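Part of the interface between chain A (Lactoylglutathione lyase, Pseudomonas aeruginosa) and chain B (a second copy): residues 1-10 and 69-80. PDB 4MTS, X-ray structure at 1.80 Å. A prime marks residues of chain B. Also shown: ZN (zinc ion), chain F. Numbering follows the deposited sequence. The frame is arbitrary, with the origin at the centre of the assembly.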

# COMPACT_ATOMS: atom_id res chain seq x y z
N MET A 1 -14.36 1.83 10.46
CA MET A 1 -13.67 1.77 9.18
C MET A 1 -12.26 1.35 9.43
O MET A 1 -11.71 1.60 10.51
N ARG A 2 -11.64 0.70 8.42
CA ARG A 2 -10.23 0.32 8.58
C ARG A 2 -9.61 0.11 7.22
O ARG A 2 -10.31 -0.12 6.22
N ILE A 3 -8.29 0.18 7.17
CA ILE A 3 -7.55 -0.14 5.94
C ILE A 3 -7.43 -1.67 5.89
O ILE A 3 -6.98 -2.30 6.84
N LEU A 4 -7.81 -2.26 4.76
CA LEU A 4 -7.81 -3.73 4.62
C LEU A 4 -6.55 -4.25 3.93
O LEU A 4 -5.99 -5.25 4.39
N HIS A 5 -6.14 -3.63 2.80
CA HIS A 5 -4.96 -4.12 2.08
C HIS A 5 -4.51 -3.15 1.02
O HIS A 5 -5.24 -2.22 0.67
N SER A 6 -3.27 -3.32 0.57
CA SER A 6 -2.70 -2.59 -0.55
C SER A 6 -2.46 -3.70 -1.57
O SER A 6 -1.93 -4.77 -1.20
N MET A 7 -2.82 -3.46 -2.83
CA MET A 7 -2.65 -4.47 -3.88
C MET A 7 -1.59 -4.08 -4.89
O MET A 7 -1.59 -2.96 -5.36
N LEU A 8 -0.71 -5.04 -5.24
CA LEU A 8 0.35 -4.88 -6.23
C LEU A 8 0.27 -6.01 -7.25
O LEU A 8 0.04 -7.15 -6.86
N ARG A 9 0.55 -5.71 -8.50
CA ARG A 9 0.61 -6.73 -9.58
C ARG A 9 2.07 -7.21 -9.74
O ARG A 9 3.00 -6.40 -9.74
N VAL A 10 2.27 -8.53 -9.85
CA VAL A 10 3.59 -9.17 -9.93
C VAL A 10 3.69 -10.04 -11.17
O VAL A 10 2.67 -10.62 -11.59
N GLY B 69 2.42 3.93 -13.44
CA GLY B 69 2.64 2.70 -14.19
C GLY B 69 1.40 1.83 -14.03
O GLY B 69 0.37 2.28 -13.53
N ASP B 70 1.48 0.56 -14.43
CA ASP B 70 0.33 -0.30 -14.34
C ASP B 70 0.52 -1.39 -13.29
O ASP B 70 -0.32 -2.30 -13.21
N GLY B 71 1.60 -1.29 -12.49
CA GLY B 71 1.89 -2.25 -11.44
C GLY B 71 1.08 -2.06 -10.17
O GLY B 71 0.49 -3.02 -9.64
N TYR B 72 1.00 -0.82 -9.67
CA TYR B 72 0.25 -0.51 -8.45
C TYR B 72 -1.25 -0.77 -8.66
O TYR B 72 -1.82 -0.34 -9.65
N GLY B 73 -1.86 -1.46 -7.71
CA GLY B 73 -3.27 -1.83 -7.83
C GLY B 73 -4.22 -0.84 -7.21
O GLY B 73 -4.77 0.01 -7.90
N HIS B 74 -4.40 -0.96 -5.88
CA HIS B 74 -5.34 -0.10 -5.13
C HIS B 74 -5.10 -0.26 -3.64
O HIS B 74 -4.28 -1.08 -3.22
N LEU B 75 -5.78 0.59 -2.86
CA LEU B 75 -5.84 0.49 -1.42
C LEU B 75 -7.29 0.12 -1.14
O LEU B 75 -8.20 0.74 -1.68
N ALA B 76 -7.52 -0.89 -0.32
CA ALA B 76 -8.88 -1.31 0.05
C ALA B 76 -9.18 -0.85 1.45
O ALA B 76 -8.35 -0.98 2.36
N ILE B 77 -10.40 -0.32 1.62
CA ILE B 77 -10.92 0.15 2.92
C ILE B 77 -12.25 -0.55 3.26
O ILE B 77 -13.10 -0.74 2.38
N GLU B 78 -12.44 -0.89 4.54
CA GLU B 78 -13.68 -1.50 5.04
C GLU B 78 -14.60 -0.36 5.43
O GLU B 78 -14.20 0.53 6.19
N VAL B 79 -15.84 -0.39 4.91
CA VAL B 79 -16.84 0.65 5.18
C VAL B 79 -18.12 0.06 5.78
O VAL B 79 -18.44 -1.11 5.53
N GLU B 80 -18.87 0.86 6.55
CA GLU B 80 -20.15 0.43 7.16
C GLU B 80 -21.23 0.19 6.11
O GLU B 80 -21.97 -0.80 6.19

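Two antiparallel strands, one from each copy of the lyase, pair edge to edge across this interface, and their side chains build a shared zinc site on one face and a mainly apolar layer on the other. Alternation places His5 and Met7 on one face with His74′, Ala76′ and Glu78′, and the beta bulge between Ile3 and His5 brings Arg2 onto the same face. Both histidines adopt chi1 p, which brings their rings to the metal: His5 NE2 lies 2.0 Å and His74′ NE2 2.1 Å from ZN, with a water and a ligand from elsewhere in the structure completing the set. Each ring is also buttressed by the opposing strand, Ala76′ CB lying over the face of His5 and Met7 CB over that of His74′. Farther along, extended Glu78′ (chi1 t, chi2 t) meets Arg2 (chi1 p) in a salt bridge, NE to OE1 3.1 Å. On the reverse face Ile3 (m, t) packs against Leu75′ (t, p), CG2 to CD1 3.7 Å, and Leu8 CD2 reaches Tyr72′ CD1 at 3.8 Å. A water there joins Ser6 OG to Tyr72′ OH. The bulge between Ile3 and His5 turns Leu4 (m, t) toward the partner strand, its CB 4.1 Å from Ala76′ CB. Arg9 also points inward, NH1 making weak hydrogen bonds to the carbonyls of Asp70′ and Tyr72′.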

# COMPACT_ATOMS: atom_id res chain seq x y z
CB MET A 1 -13.66 3.14 8.48
CG MET A 1 -14.96 3.46 7.76
SD MET A 1 -14.97 5.16 7.16
CE MET A 1 -14.77 4.93 5.50
CB ARG A 2 -10.05 -0.94 9.48
CG ARG A 2 -10.51 -2.27 8.88
CD ARG A 2 -10.47 -3.37 9.94
NE ARG A 2 -10.94 -4.64 9.40
CZ ARG A 2 -10.15 -5.65 9.06
NH1 ARG A 2 -8.83 -5.55 9.19
NH2 ARG A 2 -10.67 -6.76 8.55
CB ILE A 3 -6.15 0.55 5.94
CG1 ILE A 3 -6.34 2.08 5.86
CG2 ILE A 3 -5.30 0.05 4.74
CD1 ILE A 3 -5.04 2.93 6.02
CB LEU A 4 -9.04 -4.20 3.85
CG LEU A 4 -10.40 -3.98 4.53
CD1 LEU A 4 -11.49 -4.30 3.58
CD2 LEU A 4 -10.54 -4.85 5.74
CB HIS A 5 -5.19 -5.52 1.41
CG HIS A 5 -6.35 -5.60 0.45
ND1 HIS A 5 -7.58 -6.10 0.85
CD2 HIS A 5 -6.43 -5.28 -0.86
CE1 HIS A 5 -8.37 -6.06 -0.21
NE2 HIS A 5 -7.73 -5.59 -1.27
CB SER A 6 -1.35 -2.00 -0.16
OG SER A 6 -0.77 -1.35 -1.28
CB MET A 7 -4.00 -4.76 -4.59
CG MET A 7 -3.90 -5.95 -5.59
SD MET A 7 -3.25 -5.56 -7.23
CE MET A 7 -4.74 -5.14 -8.04
CB LEU A 8 1.74 -4.94 -5.56
CG LEU A 8 2.06 -3.87 -4.48
CD1 LEU A 8 3.38 -4.13 -3.89
CD2 LEU A 8 1.99 -2.43 -5.03
CB ARG A 9 0.07 -6.17 -10.89
CG ARG A 9 -1.41 -5.76 -10.80
CD ARG A 9 -1.96 -5.26 -12.14
NE ARG A 9 -3.35 -4.81 -11.95
CZ ARG A 9 -3.69 -3.57 -11.61
NH1 ARG A 9 -2.75 -2.64 -11.46
NH2 ARG A 9 -4.96 -3.26 -11.39
CB VAL A 10 3.94 -9.96 -8.62
CG1 VAL A 10 3.95 -9.02 -7.41
CG2 VAL A 10 2.97 -11.12 -8.39
CB ASP B 70 -0.00 -0.85 -15.75
CG ASP B 70 1.19 -1.50 -16.43
OD1 ASP B 70 1.33 -1.34 -17.65
OD2 ASP B 70 2.00 -2.12 -15.74
CB TYR B 72 0.48 0.95 -8.01
CG TYR B 72 -0.36 1.29 -6.81
CD1 TYR B 72 -0.19 0.61 -5.60
CD2 TYR B 72 -1.43 2.17 -6.91
CE1 TYR B 72 -1.00 0.86 -4.51
CE2 TYR B 72 -2.25 2.43 -5.81
CZ TYR B 72 -2.00 1.81 -4.61
OH TYR B 72 -2.82 2.02 -3.52
CB HIS B 74 -6.80 -0.53 -5.46
CG HIS B 74 -7.10 -1.98 -5.19
ND1 HIS B 74 -7.13 -2.92 -6.24
CD2 HIS B 74 -7.37 -2.62 -4.03
CE1 HIS B 74 -7.42 -4.08 -5.67
NE2 HIS B 74 -7.53 -3.97 -4.35
CB LEU B 75 -5.57 1.86 -0.77
CG LEU B 75 -5.58 1.80 0.77
CD1 LEU B 75 -4.34 1.04 1.30
CD2 LEU B 75 -5.63 3.22 1.30
CB ALA B 76 -9.03 -2.82 -0.03
CB ILE B 77 -11.03 1.69 2.88
CG1 ILE B 77 -9.60 2.28 3.00
CG2 ILE B 77 -11.90 2.27 4.02
CD1 ILE B 77 -9.52 3.68 2.53
CB GLU B 78 -13.38 -2.38 6.26
CG GLU B 78 -14.55 -3.24 6.71
CD GLU B 78 -14.13 -4.21 7.80
OE1 GLU B 78 -13.88 -3.74 8.93
OE2 GLU B 78 -13.98 -5.41 7.51
CB VAL B 79 -17.14 1.51 3.92
CG1 VAL B 79 -15.88 2.23 3.39
CG2 VAL B 79 -17.79 0.67 2.81
CB GLU B 80 -20.67 1.49 8.15
CG GLU B 80 -19.89 1.60 9.45
CD GLU B 80 -19.71 0.33 10.27
OE1 GLU B 80 -20.71 -0.37 10.53
OE2 GLU B 80 -18.56 0.07 10.69
ZN ZN F . -8.46 -5.37 -3.14
O HOH W 1 -13.99 -1.39 10.31
O HOH W 2 -16.96 2.23 10.29
O HOH W 3 -1.70 1.15 -1.14
O HOH W 4 -5.35 -0.50 -10.49
O HOH W 5 -8.71 -6.96 -4.15